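Local coordinates for protein alpha-fucosidase (Bifidobacterium bifidum, PDB 2EAB) that probably releases alpha-1,2-linked L-fucose from glycans by hydrolysis, this chain being the glycoside hydrolase family 95 catalytic portion of a larger calcium-binding protein, at residues A[589-594]-A[602-607]; A[613-618]-A[632-637]. All blocks are in the same frame, centred on the assembly; numbering follows the deposited sequence.

Contact 1: residues A[589-594]-A[602-607]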
ATOM      1  N   ASP A 589      -3.851  18.651  -7.964  1.00  7.02           N
ATOM      2  CA  ASP A 589      -5.006  17.783  -7.728  1.00  6.87           C
ATOM      3  C   ASP A 589      -6.199  18.561  -7.170  1.00  6.74           C
ATOM      4  O   ASP A 589      -7.341  18.336  -7.594  1.00  7.07           O
ATOM      5  CB  ASP A 589      -4.659  16.648  -6.749  1.00  7.09           C
ATOM      6  CG  ASP A 589      -3.776  15.550  -7.352  1.00  7.48           C
ATOM      7  OD1 ASP A 589      -3.489  15.563  -8.562  1.00  8.55           O
ATOM      8  OD2 ASP A 589      -3.380  14.642  -6.585  1.00  8.86           O
ATOM      9  N   ALA A 590      -5.937  19.460  -6.220  1.00  6.68           N
ATOM     10  CA  ALA A 590      -6.995  20.260  -5.604  1.00  6.96           C
ATOM     11  C   ALA A 590      -7.705  21.144  -6.626  1.00  7.25           C
ATOM     12  O   ALA A 590      -8.932  21.245  -6.617  1.00  7.25           O
ATOM     13  CB  ALA A 590      -6.432  21.100  -4.468  1.00  7.20           C
ATOM     14  N   ILE A 591      -6.928  21.777  -7.501  1.00  7.08           N
ATOM     15  CA  ILE A 591      -7.480  22.592  -8.579  1.00  7.40           C
ATOM     16  C   ILE A 591      -8.349  21.741  -9.501  1.00  7.62           C
ATOM     17  O   ILE A 591      -9.448  22.153  -9.884  1.00  7.51           O
ATOM     18  CB  ILE A 591      -6.359  23.317  -9.360  1.00  7.64           C
ATOM     19  CG1 ILE A 591      -5.770  24.440  -8.499  1.00  7.55           C
ATOM     20  CG2 ILE A 591      -6.885  23.887 -10.679  1.00  8.67           C
ATOM     21  CD1 ILE A 591      -4.417  24.944  -8.958  1.00  8.43           C
ATOM     22  N   GLU A 592      -7.876  20.544  -9.832  1.00  7.46           N
ATOM     23  CA  GLU A 592      -8.664  19.649 -10.675  1.00  7.82           C
ATOM     24  C   GLU A 592      -9.958  19.199 -10.009  1.00  7.65           C
ATOM     25  O   GLU A 592     -11.013  19.153 -10.657  1.00  8.12           O
ATOM     26  CB  GLU A 592      -7.831  18.458 -11.146  1.00  8.04           C
ATOM     27  CG  GLU A 592      -6.725  18.857 -12.104  1.00  8.66           C
ATOM     28  CD  GLU A 592      -7.261  19.664 -13.275  1.00 10.28           C
ATOM     29  OE1 GLU A 592      -8.141  19.146 -14.003  1.00 11.24           O
ATOM     30  OE2 GLU A 592      -6.831  20.821 -13.457  1.00 11.35           O
ATOM     31  N   ALA A 593      -9.888  18.906  -8.712  1.00  7.64           N
ATOM     32  CA  ALA A 593     -11.085  18.534  -7.956  1.00  7.83           C
ATOM     33  C   ALA A 593     -12.090  19.687  -7.932  1.00  8.10           C
ATOM     34  O   ALA A 593     -13.295  19.490  -8.153  1.00  8.37           O
ATOM     35  CB  ALA A 593     -10.715  18.110  -6.542  1.00  8.02           C
ATOM     36  N   ALA A 594     -11.585  20.890  -7.680  1.00  8.27           N
ATOM     37  CA  ALA A 594     -12.413  22.094  -7.683  1.00  8.61           C
ATOM     38  C   ALA A 594     -13.073  22.303  -9.042  1.00  9.02           C
ATOM     39  O   ALA A 594     -14.285  22.516  -9.117  1.00  9.32           O
ATOM     40  CB  ALA A 594     -11.587  23.310  -7.302  1.00  8.71           C
ATOM     41  N   GLY A 602     -14.713  29.135  -5.251  1.00 11.41           N
ATOM     42  CA  GLY A 602     -13.874  30.157  -5.891  1.00 11.45           C
ATOM     43  C   GLY A 602     -12.444  30.155  -5.377  1.00 11.39           C
ATOM     44  O   GLY A 602     -11.903  31.203  -5.014  1.00 11.70           O
ATOM     45  N   LEU A 603     -11.834  28.970  -5.349  1.00 11.38           N
ATOM     46  CA  LEU A 603     -10.504  28.790  -4.756  1.00 11.31           C
ATOM     47  C   LEU A 603      -9.384  28.562  -5.772  1.00 11.34           C
ATOM     48  O   LEU A 603      -8.203  28.676  -5.438  1.00 11.49           O
ATOM     49  CB  LEU A 603     -10.530  27.661  -3.715  1.00 11.56           C
ATOM     50  CG  LEU A 603     -11.437  27.914  -2.505  1.00 11.98           C
ATOM     51  CD1 LEU A 603     -11.455  26.712  -1.575  1.00 12.59           C
ATOM     52  CD2 LEU A 603     -11.029  29.171  -1.743  1.00 13.08           C
ATOM     53  N   VAL A 604      -9.751  28.255  -7.012  1.00 11.04           N
ATOM     54  CA  VAL A 604      -8.766  28.030  -8.071  1.00 11.13           C
ATOM     55  C   VAL A 604      -7.975  29.309  -8.356  1.00 11.27           C
ATOM     56  O   VAL A 604      -6.745  29.281  -8.449  1.00 11.23           O
ATOM     57  CB  VAL A 604      -9.436  27.492  -9.364  1.00 11.22           C
ATOM     58  CG1 VAL A 604      -8.455  27.465 -10.534  1.00 11.13           C
ATOM     59  CG2 VAL A 604     -10.003  26.101  -9.123  1.00 11.78           C
ATOM     60  N   GLY A 605      -8.689  30.425  -8.488  1.00 11.37           N
ATOM     61  CA  GLY A 605      -8.070  31.712  -8.769  1.00 11.89           C
ATOM     62  C   GLY A 605      -7.304  31.723 -10.076  1.00 12.16           C
ATOM     63  O   GLY A 605      -7.711  31.102 -11.061  1.00 12.02           O
ATOM     64  N   ASN A 606      -6.173  32.420 -10.066  1.00 12.39           N
ATOM     65  CA  ASN A 606      -5.391  32.670 -11.270  1.00 12.83           C
ATOM     66  C   ASN A 606      -3.995  33.156 -10.893  1.00 12.76           C
ATOM     67  O   ASN A 606      -3.649  33.200  -9.710  1.00 12.34           O
ATOM     68  CB  ASN A 606      -6.104  33.696 -12.166  1.00 13.22           C
ATOM     69  CG  ASN A 606      -6.336  35.028 -11.463  1.00 14.29           C
ATOM     70  OD1 ASN A 606      -5.468  35.535 -10.749  1.00 15.07           O
ATOM     71  ND2 ASN A 606      -7.514  35.608 -11.675  1.00 16.95           N
ATOM     72  N   THR A 607      -3.201  33.531 -11.891  1.00 13.00           N
ATOM     73  CA  THR A 607      -1.844  34.020 -11.647  1.00 13.43           C
ATOM     74  C   THR A 607      -1.704  35.527 -11.895  1.00 13.89           C
ATOM     75  O   THR A 607      -0.610  36.018 -12.185  1.00 14.07           O
ATOM     76  CB  THR A 607      -0.797  33.237 -12.469  1.00 13.48           C
ATOM     77  OG1 THR A 607      -1.079  33.382 -13.867  1.00 13.88           O
ATOM     78  CG2 THR A 607      -0.818  31.757 -12.099  1.00 13.31           C
TER
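V604 sets its two methyls against I591 and A594, which lie on one side of helix 577-596. CG2 of V604 meets CB of A594 at 3.7 Å. Its CG1 meets CG2 of I591 at 3.9 Å. The side chains of I591 and V604 cross at about a right angle, so they meet through these branches and do not run alongside each other. The methyl that I591 offers is the short branch: CG2 stands anti to the backbone N, while CG1, the longer arm, is turned beside that N (chi1 -72°). All of this is apolar packing, and no hydrogen bond joins the two segments. The three touching residues are buried.

Polar bonds hold the backbone of V604 in place beside the helix. D599 takes the backbone N-H of L603 on OD1 and that of V604 on OD2, and the carbonyl O of V604, in the following peptide, accepts a hydrogen bond from S633 OG. The loop is thus held at the start of the next helix as well as against the previous one.

The site belongs to the helical catalytic domain. W632 of helix 632-639 touches I591 and L603, and Y532 of helix 525-546 packs on A594 and L603.

Contact 2: residues A[613-618]-A[632-637]; sequences DNWAKN and WSCAKS
W615 reaches from a 3-10 turn, in the loop after helix 577-596, to helix 632-639, where it meets C634 and A635. The contact lies in the family 95 catalytic domain, away from the calcium sites. C634 forms a disulfide with C610, and its sulfur makes a Cys sulfur-aromatic contact with the indole. SG lies in plane at the ring edge, 5.1 Å from the centroid of the W615 six-membered ring and 4.0 Å from W615 CZ3. It gets there by standing anti to the backbone N of C634 (chi1 177°).

The tight part is the far end of the indole. W615 CZ2 packs on A635 CB at 3.7 Å, and W615 CH2 comes to 3.8 Å from A635 CA. The pyrrole end is held elsewhere: NE1 of W615 gives its hydrogen to V543 O of helix 525-546, and F623 stacks edge-to-face with the ring. An alanine in place of W615 would probably open a gap beside the disulfide and leave V543 O without this donor.

The looser part is at N614, which is partly exposed. Its ND2 is 4.3 Å from C634 SG and is instead hydrogen-bonded to N629 O and D609 O. D613 and A616, flanking N614 and W615 in the chain, are exposed. In the helix, one turn after C634, S637 OG donates to C634 O at 2.8 Å, at a C=O...O angle of 127°.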
ATOM      1  N   ASP A 613       5.749  37.701  -2.674  1.00 11.23           N
ATOM      2  CA  ASP A 613       5.542  38.812  -1.744  1.00 11.49           C
ATOM      3  C   ASP A 613       4.128  38.831  -1.155  1.00 11.09           C
ATOM      4  O   ASP A 613       3.902  39.442  -0.107  1.00 10.95           O
ATOM      5  CB  ASP A 613       5.831  40.154  -2.428  1.00 11.99           C
ATOM      6  CG  ASP A 613       7.310  40.384  -2.683  1.00 14.08           C
ATOM      7  OD1 ASP A 613       8.154  39.724  -2.040  1.00 16.75           O
ATOM      8  OD2 ASP A 613       7.632  41.248  -3.528  1.00 17.47           O
ATOM      9  N   ASN A 614       3.184  38.166  -1.824  1.00 10.82           N
ATOM     10  CA  ASN A 614       1.799  38.084  -1.353  1.00 10.70           C
ATOM     11  C   ASN A 614       1.649  37.302  -0.051  1.00 10.24           C
ATOM     12  O   ASN A 614       0.588  37.332   0.568  1.00 10.52           O
ATOM     13  CB  ASN A 614       0.889  37.466  -2.423  1.00 10.70           C
ATOM     14  CG  ASN A 614       0.833  38.283  -3.704  1.00 11.50           C
ATOM     15  OD1 ASN A 614       1.355  39.401  -3.778  1.00 11.99           O
ATOM     16  ND2 ASN A 614       0.190  37.724  -4.722  1.00 11.70           N
ATOM     17  N   TRP A 615       2.708  36.599   0.349  1.00  9.99           N
ATOM     18  CA  TRP A 615       2.692  35.780   1.562  1.00  9.92           C
ATOM     19  C   TRP A 615       3.246  36.494   2.802  1.00 10.33           C
ATOM     20  O   TRP A 615       3.407  35.877   3.856  1.00 10.11           O
ATOM     21  CB  TRP A 615       3.394  34.435   1.321  1.00  9.98           C
ATOM     22  CG  TRP A 615       2.435  33.394   0.837  1.00  8.93           C
ATOM     23  CD1 TRP A 615       1.871  32.389   1.579  1.00  9.41           C
ATOM     24  CD2 TRP A 615       1.894  33.268  -0.486  1.00  8.91           C
ATOM     25  NE1 TRP A 615       1.022  31.646   0.798  1.00  9.02           N
ATOM     26  CE2 TRP A 615       1.017  32.160  -0.473  1.00  8.51           C
ATOM     27  CE3 TRP A 615       2.074  33.976  -1.683  1.00  9.14           C
ATOM     28  CZ2 TRP A 615       0.319  31.746  -1.612  1.00  9.25           C
ATOM     29  CZ3 TRP A 615       1.374  33.564  -2.817  1.00  9.57           C
ATOM     30  CH2 TRP A 615       0.510  32.458  -2.773  1.00  9.58           C
ATOM     31  N   ALA A 616       3.500  37.798   2.680  1.00 10.98           N
ATOM     32  CA  ALA A 616       4.073  38.578   3.778  1.00 11.17           C
ATOM     33  C   ALA A 616       3.195  38.493   5.022  1.00 11.39           C
ATOM     34  O   ALA A 616       1.978  38.646   4.942  1.00 11.26           O
ATOM     35  CB  ALA A 616       4.272  40.028   3.356  1.00 11.70           C
ATOM     36  N   LYS A 617       3.827  38.230   6.164  1.00 11.91           N
ATOM     37  CA  LYS A 617       3.131  38.112   7.442  1.00 12.33           C
ATOM     38  C   LYS A 617       3.739  39.032   8.492  1.00 13.43           C
ATOM     39  O   LYS A 617       4.914  39.397   8.400  1.00 14.05           O
ATOM     40  CB  LYS A 617       3.183  36.669   7.954  1.00 12.24           C
ATOM     41  CG  LYS A 617       2.321  35.695   7.176  1.00 11.41           C
ATOM     42  CD  LYS A 617       2.510  34.266   7.663  1.00 11.13           C
ATOM     43  CE  LYS A 617       1.637  33.313   6.869  1.00 10.48           C
ATOM     44  NZ  LYS A 617       1.865  31.881   7.200  1.00  9.58           N
ATOM     45  N   ASN A 618       2.936  39.394   9.490  1.00 14.42           N
ATOM     46  CA  ASN A 618       3.432  40.144  10.643  1.00 15.52           C
ATOM     47  C   ASN A 618       4.022  39.208  11.705  1.00 16.15           C
ATOM     48  O   ASN A 618       4.054  37.986  11.516  1.00 16.12           O
ATOM     49  CB  ASN A 618       2.335  41.055  11.221  1.00 15.84           C
ATOM     50  CG  ASN A 618       1.110  40.288  11.704  1.00 16.61           C
ATOM     51  OD1 ASN A 618       1.192  39.118  12.084  1.00 17.51           O
ATOM     52  ND2 ASN A 618      -0.036  40.959  11.701  1.00 18.16           N
ATOM     53  N   TRP A 632      -4.985  29.028  -5.146  1.00  8.57           N
ATOM     54  CA  TRP A 632      -4.285  27.783  -5.420  1.00  8.36           C
ATOM     55  C   TRP A 632      -3.433  27.860  -6.687  1.00  8.47           C
ATOM     56  O   TRP A 632      -2.299  27.386  -6.693  1.00  8.03           O
ATOM     57  CB  TRP A 632      -5.257  26.611  -5.500  1.00  8.41           C
ATOM     58  CG  TRP A 632      -5.969  26.329  -4.207  1.00  8.17           C
ATOM     59  CD1 TRP A 632      -5.679  26.836  -2.964  1.00  7.99           C
ATOM     60  CD2 TRP A 632      -7.080  25.449  -4.029  1.00  7.91           C
ATOM     61  NE1 TRP A 632      -6.554  26.331  -2.034  1.00  8.43           N
ATOM     62  CE2 TRP A 632      -7.419  25.471  -2.660  1.00  7.73           C
ATOM     63  CE3 TRP A 632      -7.823  24.636  -4.899  1.00  8.59           C
ATOM     64  CZ2 TRP A 632      -8.479  24.723  -2.141  1.00  8.06           C
ATOM     65  CZ3 TRP A 632      -8.876  23.890  -4.381  1.00  8.64           C
ATOM     66  CH2 TRP A 632      -9.190  23.939  -3.015  1.00  8.54           C
ATOM     67  N   SER A 633      -3.966  28.466  -7.751  1.00  8.67           N
ATOM     68  CA  SER A 633      -3.207  28.638  -8.998  1.00  9.24           C
ATOM     69  C   SER A 633      -1.960  29.491  -8.789  1.00  9.05           C
ATOM     70  O   SER A 633      -0.888  29.181  -9.313  1.00  8.92           O
ATOM     71  CB  SER A 633      -4.074  29.263 -10.095  1.00  9.43           C
ATOM     72  OG  SER A 633      -5.150  28.408 -10.440  1.00 11.05           O
ATOM     73  N   CYS A 634      -2.104  30.570  -8.022  1.00  9.29           N
ATOM     74  CA  CYS A 634      -0.982  31.448  -7.735  1.00  9.14           C
ATOM     75  C   CYS A 634       0.097  30.708  -6.947  1.00  8.55           C
ATOM     76  O   CYS A 634       1.257  30.676  -7.355  1.00  8.78           O
ATOM     77  CB  CYS A 634      -1.452  32.690  -6.985  1.00  9.31           C
ATOM     78  SG  CYS A 634      -0.093  33.774  -6.510  1.00 10.65           S
ATOM     79  N   ALA A 635      -0.297  30.086  -5.837  1.00  8.59           N
ATOM     80  CA  ALA A 635       0.646  29.354  -4.991  1.00  8.57           C
ATOM     81  C   ALA A 635       1.389  28.284  -5.794  1.00  8.54           C
ATOM     82  O   ALA A 635       2.614  28.174  -5.717  1.00  8.56           O
ATOM     83  CB  ALA A 635      -0.072  28.731  -3.796  1.00  8.33           C
ATOM     84  N   LYS A 636       0.644  27.518  -6.588  1.00  8.36           N
ATOM     85  CA  LYS A 636       1.221  26.440  -7.390  1.00  8.69           C
ATOM     86  C   LYS A 636       2.282  26.974  -8.357  1.00  8.54           C
ATOM     87  O   LYS A 636       3.345  26.369  -8.523  1.00  8.31           O
ATOM     88  CB  LYS A 636       0.110  25.722  -8.158  1.00  8.71           C
ATOM     89  CG  LYS A 636       0.575  24.621  -9.089  1.00  9.64           C
ATOM     90  CD  LYS A 636      -0.616  23.890  -9.677  1.00 11.36           C
ATOM     91  CE  LYS A 636      -0.210  23.010 -10.839  1.00 12.26           C
ATOM     92  NZ  LYS A 636       0.089  23.803 -12.059  1.00 13.82           N
ATOM     93  N   SER A 637       1.992  28.120  -8.976  1.00  8.47           N
ATOM     94  CA  SER A 637       2.883  28.721  -9.970  1.00  9.10           C
ATOM     95  C   SER A 637       4.182  29.259  -9.370  1.00  8.90           C
ATOM     96  O   SER A 637       5.148  29.494 -10.097  1.00  9.49           O
ATOM     97  CB  SER A 637       2.164  29.846 -10.727  1.00  9.36           C
ATOM     98  OG  SER A 637       2.093  31.034  -9.956  1.00 10.26           O
TER

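How the contacts relate
Helix 577-596 comes first in the chain, and contact 1 closes the short turn after it by folding 602-607 back on 589-594. The chain then runs on through C610 to 613-618. Contact 2 closes the next, longer loop, bringing 613-618 to the start of helix 632-639. The two loops follow in series and neither nests in the other. Their centres are about 14 Å apart, yet the contacts touch. The backbone of 602-607 runs beside the start of helix 632-639, where L603 O probably accepts a hydrogen bond from W632 N at 3.3 Å. Together they tie two consecutive helices and their connecting loop within the family 95 catalytic domain.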